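Local coordinates for protein kinase domain-containing protein (Chaetomium thermophilum, PDB 6Z3U) that probably phosphorylates serine and threonine residues of proteins with ATP, as the cyclin-dependent kinase subunit of the CDK-activating kinase complex, at residues 182-187 with 290-295; 284-289 with 380-385. All blocks are in the same frame, centred on the assembly; numbering follows the deposited sequence.

Contact 1: residues 182-187 with 290-295; sequences MLIRDV and IIRSPF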
loop_
_atom_site.group_PDB
_atom_site.type_symbol
_atom_site.label_atom_id
_atom_site.label_comp_id
_atom_site.label_asym_id
_atom_site.label_seq_id
_atom_site.Cartn_x
_atom_site.Cartn_y
_atom_site.Cartn_z
ATOM N N MET B 182 17.582 4.468 22.048
ATOM C CA MET B 182 18.898 4.360 22.667
ATOM C C MET B 182 19.376 5.700 23.211
ATOM O O MET B 182 20.104 5.735 24.209
ATOM C CB MET B 182 19.905 3.794 21.665
ATOM C CG MET B 182 20.035 4.586 20.374
ATOM S SD MET B 182 21.143 3.805 19.175
ATOM C CE MET B 182 20.509 2.127 19.126
ATOM N N LEU B 183 18.984 6.809 22.582
ATOM C CA LEU B 183 19.287 8.111 23.161
ATOM C C LEU B 183 18.546 8.294 24.481
ATOM O O LEU B 183 19.133 8.711 25.486
ATOM C CB LEU B 183 18.916 9.226 22.185
ATOM C CG LEU B 183 19.756 9.369 20.916
ATOM C CD1 LEU B 183 19.417 10.682 20.226
ATOM C CD2 LEU B 183 21.237 9.294 21.212
ATOM N N ILE B 184 17.250 7.974 24.494
ATOM C CA ILE B 184 16.452 8.118 25.708
ATOM C C ILE B 184 16.988 7.218 26.814
ATOM O O ILE B 184 17.050 7.617 27.983
ATOM C CB ILE B 184 14.971 7.822 25.402
ATOM C CG1 ILE B 184 14.399 8.914 24.492
ATOM C CG2 ILE B 184 14.177 7.708 26.697
ATOM C CD1 ILE B 184 13.046 8.589 23.895
ATOM N N ARG B 185 17.378 5.987 26.470
ATOM C CA ARG B 185 17.865 5.065 27.490
ATOM C C ARG B 185 19.233 5.475 28.022
ATOM O O ARG B 185 19.571 5.152 29.166
ATOM C CB ARG B 185 17.935 3.641 26.934
ATOM C CG ARG B 185 16.587 2.981 26.677
ATOM C CD ARG B 185 16.765 1.536 26.222
ATOM N NE ARG B 185 17.060 0.639 27.338
ATOM C CZ ARG B 185 16.209 -0.254 27.842
ATOM N NH1 ARG B 185 16.586 -1.015 28.862
ATOM N NH2 ARG B 185 14.994 -0.404 27.330
ATOM N N ASP B 186 20.030 6.183 27.217
ATOM C CA ASP B 186 21.402 6.537 27.594
ATOM C C ASP B 186 21.371 7.737 28.542
ATOM O O ASP B 186 21.763 8.858 28.212
ATOM C CB ASP B 186 22.236 6.824 26.352
ATOM C CG ASP B 186 23.730 6.809 26.629
ATOM O OD1 ASP B 186 24.509 6.624 25.665
ATOM O OD2 ASP B 186 24.120 6.935 27.813
ATOM N N VAL B 187 20.894 7.473 29.761
ATOM C CA VAL B 187 20.753 8.534 30.747
ATOM C C VAL B 187 22.101 8.987 31.285
ATOM O O VAL B 187 22.224 10.116 31.771
ATOM C CB VAL B 187 19.848 8.061 31.902
ATOM C CG1 VAL B 187 19.804 9.100 33.009
ATOM C CG2 VAL B 187 18.450 7.763 31.390
ATOM N N ILE B 290 9.767 13.248 27.592
ATOM C CA ILE B 290 9.836 14.243 28.657
ATOM C C ILE B 290 10.368 13.623 29.943
ATOM O O ILE B 290 11.193 14.226 30.640
ATOM C CB ILE B 290 8.454 14.889 28.870
ATOM C CG1 ILE B 290 8.068 15.723 27.644
ATOM C CG2 ILE B 290 8.467 15.745 30.124
ATOM C CD1 ILE B 290 6.627 16.174 27.632
ATOM N N ILE B 291 9.901 12.421 30.290
ATOM C CA ILE B 291 10.336 11.760 31.514
ATOM C C ILE B 291 11.429 10.725 31.270
ATOM O O ILE B 291 11.888 10.086 32.226
ATOM C CB ILE B 291 9.144 11.106 32.243
ATOM C CG1 ILE B 291 8.505 10.012 31.387
ATOM C CG2 ILE B 291 8.104 12.155 32.583
ATOM C CD1 ILE B 291 7.605 9.079 32.174
ATOM N N ARG B 292 11.853 10.531 30.018
ATOM C CA ARG B 292 12.920 9.581 29.684
ATOM C C ARG B 292 12.630 8.191 30.243
ATOM O O ARG B 292 13.539 7.464 30.657
ATOM C CB ARG B 292 14.286 10.082 30.161
ATOM C CG ARG B 292 14.910 11.090 29.217
ATOM C CD ARG B 292 16.349 11.416 29.579
ATOM N NE ARG B 292 17.309 10.643 28.796
ATOM C CZ ARG B 292 18.570 11.008 28.580
ATOM N NH1 ARG B 292 19.365 10.237 27.853
ATOM N NH2 ARG B 292 19.036 12.146 29.079
ATOM N N SER B 293 11.355 7.820 30.264
ATOM C CA SER B 293 10.942 6.465 30.591
ATOM C C SER B 293 9.531 6.264 30.059
ATOM O O SER B 293 8.787 7.237 29.888
ATOM C CB SER B 293 10.993 6.214 32.104
ATOM O OG SER B 293 9.820 6.698 32.732
ATOM N N PRO B 294 9.132 5.021 29.785
ATOM C CA PRO B 294 7.782 4.790 29.258
ATOM C C PRO B 294 6.722 5.323 30.212
ATOM O O PRO B 294 6.804 5.139 31.429
ATOM C CB PRO B 294 7.705 3.265 29.117
ATOM C CG PRO B 294 9.128 2.798 29.101
ATOM C CD PRO B 294 9.884 3.765 29.958
ATOM N N PHE B 295 5.729 6.011 29.647
ATOM C CA PHE B 295 4.680 6.604 30.471
ATOM C C PHE B 295 3.842 5.522 31.143
ATOM O O PHE B 295 3.717 5.486 32.372
ATOM C CB PHE B 295 3.801 7.519 29.617
ATOM C CG PHE B 295 2.761 8.278 30.401
ATOM C CD1 PHE B 295 2.911 8.504 31.759
ATOM C CD2 PHE B 295 1.624 8.759 29.773
ATOM C CE1 PHE B 295 1.954 9.198 32.472
ATOM C CE2 PHE B 295 0.663 9.453 30.482
ATOM C CZ PHE B 295 0.828 9.672 31.832
#

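Contact 2: residues 284-289 with 380-385; sequences MVFAEL and HRWWRT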
loop_
_atom_site.group_PDB
_atom_site.type_symbol
_atom_site.label_atom_id
_atom_site.label_comp_id
_atom_site.label_asym_id
_atom_site.label_seq_id
_atom_site.Cartn_x
_atom_site.Cartn_y
_atom_site.Cartn_z
ATOM N N MET B 284 2.386 9.052 23.487
ATOM C CA MET B 284 3.201 8.265 24.408
ATOM C C MET B 284 4.690 8.451 24.144
ATOM O O MET B 284 5.489 8.438 25.088
ATOM C CB MET B 284 2.819 6.788 24.315
ATOM C CG MET B 284 1.441 6.486 24.883
ATOM S SD MET B 284 1.345 6.876 26.641
ATOM C CE MET B 284 -0.410 7.163 26.841
ATOM N N VAL B 285 5.082 8.618 22.879
ATOM C CA VAL B 285 6.473 8.945 22.579
ATOM C C VAL B 285 6.808 10.339 23.092
ATOM O O VAL B 285 7.889 10.571 23.646
ATOM C CB VAL B 285 6.738 8.817 21.068
ATOM C CG1 VAL B 285 8.096 9.389 20.716
ATOM C CG2 VAL B 285 6.647 7.364 20.635
ATOM N N PHE B 286 5.886 11.286 22.923
ATOM C CA PHE B 286 6.082 12.618 23.484
ATOM C C PHE B 286 6.273 12.535 24.992
ATOM O O PHE B 286 7.234 13.085 25.541
ATOM C CB PHE B 286 4.883 13.500 23.133
ATOM C CG PHE B 286 5.096 14.971 23.377
ATOM C CD1 PHE B 286 6.310 15.462 23.822
ATOM C CD2 PHE B 286 4.056 15.862 23.170
ATOM C CE1 PHE B 286 6.486 16.815 24.048
ATOM C CE2 PHE B 286 4.226 17.215 23.393
ATOM C CZ PHE B 286 5.442 17.691 23.834
ATOM N N ALA B 287 5.372 11.830 25.677
ATOM C CA ALA B 287 5.477 11.713 27.127
ATOM C C ALA B 287 6.753 10.990 27.527
ATOM O O ALA B 287 7.410 11.374 28.501
ATOM C CB ALA B 287 4.255 10.987 27.688
ATOM N N GLU B 288 7.111 9.930 26.800
ATOM C CA GLU B 288 8.328 9.194 27.125
ATOM C C GLU B 288 9.571 10.058 26.964
ATOM O O GLU B 288 10.544 9.891 27.709
ATOM C CB GLU B 288 8.438 7.950 26.246
ATOM C CG GLU B 288 9.690 7.140 26.494
ATOM C CD GLU B 288 9.578 5.741 25.935
ATOM O OE1 GLU B 288 10.603 5.027 25.904
ATOM O OE2 GLU B 288 8.458 5.356 25.528
ATOM N N LEU B 289 9.571 10.972 25.992
ATOM C CA LEU B 289 10.716 11.862 25.821
ATOM C C LEU B 289 10.880 12.782 27.023
ATOM O O LEU B 289 12.006 13.064 27.448
ATOM C CB LEU B 289 10.558 12.679 24.541
ATOM C CG LEU B 289 10.980 11.965 23.258
ATOM C CD1 LEU B 289 10.382 12.653 22.043
ATOM C CD2 LEU B 289 12.495 11.918 23.157
ATOM N N HIS B 380 -0.266 23.610 15.791
ATOM C CA HIS B 380 -0.347 23.987 17.194
ATOM C C HIS B 380 0.663 25.087 17.519
ATOM O O HIS B 380 1.637 25.311 16.796
ATOM C CB HIS B 380 -0.108 22.764 18.079
ATOM C CG HIS B 380 -0.569 22.940 19.492
ATOM N ND1 HIS B 380 0.290 22.877 20.567
ATOM C CD2 HIS B 380 -1.796 23.191 20.004
ATOM C CE1 HIS B 380 -0.390 23.073 21.683
ATOM N NE2 HIS B 380 -1.657 23.267 21.369
ATOM N N ARG B 381 0.409 25.791 18.629
ATOM C CA ARG B 381 1.270 26.901 19.022
ATOM C C ARG B 381 2.609 26.449 19.589
ATOM O O ARG B 381 3.557 27.242 19.607
ATOM C CB ARG B 381 0.578 27.781 20.069
ATOM C CG ARG B 381 -0.565 28.638 19.548
ATOM C CD ARG B 381 -0.656 29.946 20.332
ATOM N NE ARG B 381 -1.972 30.574 20.227
ATOM C CZ ARG B 381 -2.365 31.342 19.212
ATOM N NH1 ARG B 381 -3.582 31.870 19.211
ATOM N NH2 ARG B 381 -1.548 31.586 18.197
ATOM N N TRP B 382 2.711 25.202 20.058
ATOM C CA TRP B 382 3.935 24.764 20.722
ATOM C C TRP B 382 5.155 24.958 19.830
ATOM O O TRP B 382 6.246 25.276 20.318
ATOM C CB TRP B 382 3.815 23.298 21.133
ATOM C CG TRP B 382 4.973 22.816 21.945
ATOM C CD1 TRP B 382 5.576 23.469 22.979
ATOM C CD2 TRP B 382 5.686 21.584 21.776
ATOM N NE1 TRP B 382 6.613 22.715 23.475
ATOM C CE2 TRP B 382 6.701 21.554 22.752
ATOM C CE3 TRP B 382 5.561 20.503 20.898
ATOM C CZ2 TRP B 382 7.586 20.488 22.873
ATOM C CZ3 TRP B 382 6.441 19.445 21.021
ATOM C CH2 TRP B 382 7.442 19.447 22.000
ATOM N N TRP B 383 4.996 24.755 18.521
ATOM C CA TRP B 383 6.146 24.829 17.627
ATOM C C TRP B 383 6.656 26.259 17.500
ATOM O O TRP B 383 7.872 26.489 17.486
ATOM C CB TRP B 383 5.785 24.272 16.251
ATOM C CG TRP B 383 5.108 22.942 16.299
ATOM C CD1 TRP B 383 3.818 22.671 15.958
ATOM C CD2 TRP B 383 5.682 21.702 16.724
ATOM N NE1 TRP B 383 3.553 21.337 16.139
ATOM C CE2 TRP B 383 4.682 20.719 16.609
ATOM C CE3 TRP B 383 6.945 21.325 17.190
ATOM C CZ2 TRP B 383 4.903 19.389 16.941
ATOM C CZ3 TRP B 383 7.163 20.004 17.519
ATOM C CH2 TRP B 383 6.146 19.050 17.393
ATOM N N ARG B 384 5.749 27.231 17.414
ATOM C CA ARG B 384 6.127 28.632 17.282
ATOM C C ARG B 384 6.289 29.345 18.621
ATOM O O ARG B 384 6.628 30.533 18.635
ATOM C CB ARG B 384 5.100 29.376 16.411
ATOM C CG ARG B 384 3.628 29.125 16.738
ATOM C CD ARG B 384 2.758 29.352 15.504
ATOM N NE ARG B 384 1.400 28.834 15.666
ATOM C CZ ARG B 384 0.325 29.577 15.918
ATOM N NH1 ARG B 384 0.422 30.895 16.042
ATOM N NH2 ARG B 384 -0.860 28.994 16.045
ATOM N N THR B 385 6.067 28.658 19.737
ATOM C CA THR B 385 6.347 29.206 21.057
ATOM C C THR B 385 7.804 28.947 21.420
ATOM O O THR B 385 8.359 27.895 21.092
ATOM C CB THR B 385 5.427 28.585 22.108
ATOM O OG1 THR B 385 4.089 29.064 21.919
ATOM C CG2 THR B 385 5.889 28.940 23.509
#

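Contact 1: residues 182-187 with 290-295
Arg292 reaches across to the last turn of helix 180-185 and turns the edge of its guanidinium to the backbone oxygens there. Its NE gives the straighter bond, to Ile184 O at 3.1 Å with an N-H...O angle of 156°; the oxygen lies close to the guanidinium plane, while the donor is tilted out of the carbonyl plane. Beside it NH1 makes a weak, bent bond to Leu183 O at 2.8 Å, so two nitrogens of one group take up two successive carbonyls at the C-terminal end of the helix. A positive charge at this end is likely to be favourable. Val187 CA sits over one face of the guanidinium near its margin, 3.6 Å from Arg292 NH1, and Val187 CG2 lies 4.0 Å from Arg292 NE. Nearer the root of the arginine, the CG2 branch of Ile184 packs against Arg292 CA at 3.7 Å. The positive phi of Arg292 turns the chain out of helix 276-291, and a bend at chi3 (97°) swings the guanidinium round to the carbonyls. NH2 is held in turn by Val190 O, which helps to fix the rotation of the group. The Asp186 carboxylate forms no salt bridge with Arg292 but accepts a bond from Arg189 N. The contact therefore joins two elements of the kinase C-terminal lobe, helix 180-185 (helix D of protein kinases) and the exit of helix 276-291 (helix F). Arg292 also touches Tyr192 in the loop that leads into helix 194-213.

Contact 2: residues 284-289 with 380-385
Phe286 and Trp382 meet from backbones well apart, their CA atoms 12.6 Å from one another, so that side chains alone span the gap between helix 276-291 and the short, weakly bonded helix near 381-384. The setting is the helical C-terminal lobe of the protein kinase fold, in which 276-291 is the central helix F, while the short helix packs on helix 353-363 through Trp382 on Leu359. In both residues the bond from CA to CB points toward the other segment, and CG stands anti to the backbone N in Phe286 (chi1 -167°) as in Trp382 (chi1 -174°), which stretches the rings outward to meet from opposite directions. The pair is oblique, with ring planes at 32° and the centroids of the phenyl and the six-membered indole ring 4.7 Å apart. Phe286 CZ lies over one face of the indole, off toward its rim, and is nearest to Trp382 CH2 at 3.2 Å; Phe286 CE2 lies 3.9 Å from Trp382 CZ3. Ile197 and Met201 of helix 194-213 also pack on Phe286. Trp382 also makes a cation-pi contact with Lys198 of helix 194-213, and its NE1 has a weak hydrogen bond to Val352 O, which helps to orient the indole. An alanine in place of Trp382 would probably open a gap beside the buried Phe286 ring and leave Lys198 without its aromatic partner. Behind the indole, Thr385 OG1 donates to Arg381 O at 3.0 Å, from above the carbonyl plane.

How the contacts relate
Contacts 1 and 2 lie with their centres about 15 Å apart and share helix 276-291: its exit serves contact 1, and the residues just before it, 284-289, serve contact 2. They touch directly, Ile184 CD1 of contact 1 lying 3.5 Å from Leu289 CD2 of contact 2. After the chain turns at Arg292 it runs back along the same helix, bringing Phe295 CD2 to 3.7 Å from Met284 SD. Both contacts lie away from the predicted ATP site and proton acceptor Asp220. On helix 276-291 the side chain of Glu288 touches Pro223, three residues beyond Asp220, and its OE2 is hydrogen-bonded to Tyr261 OH.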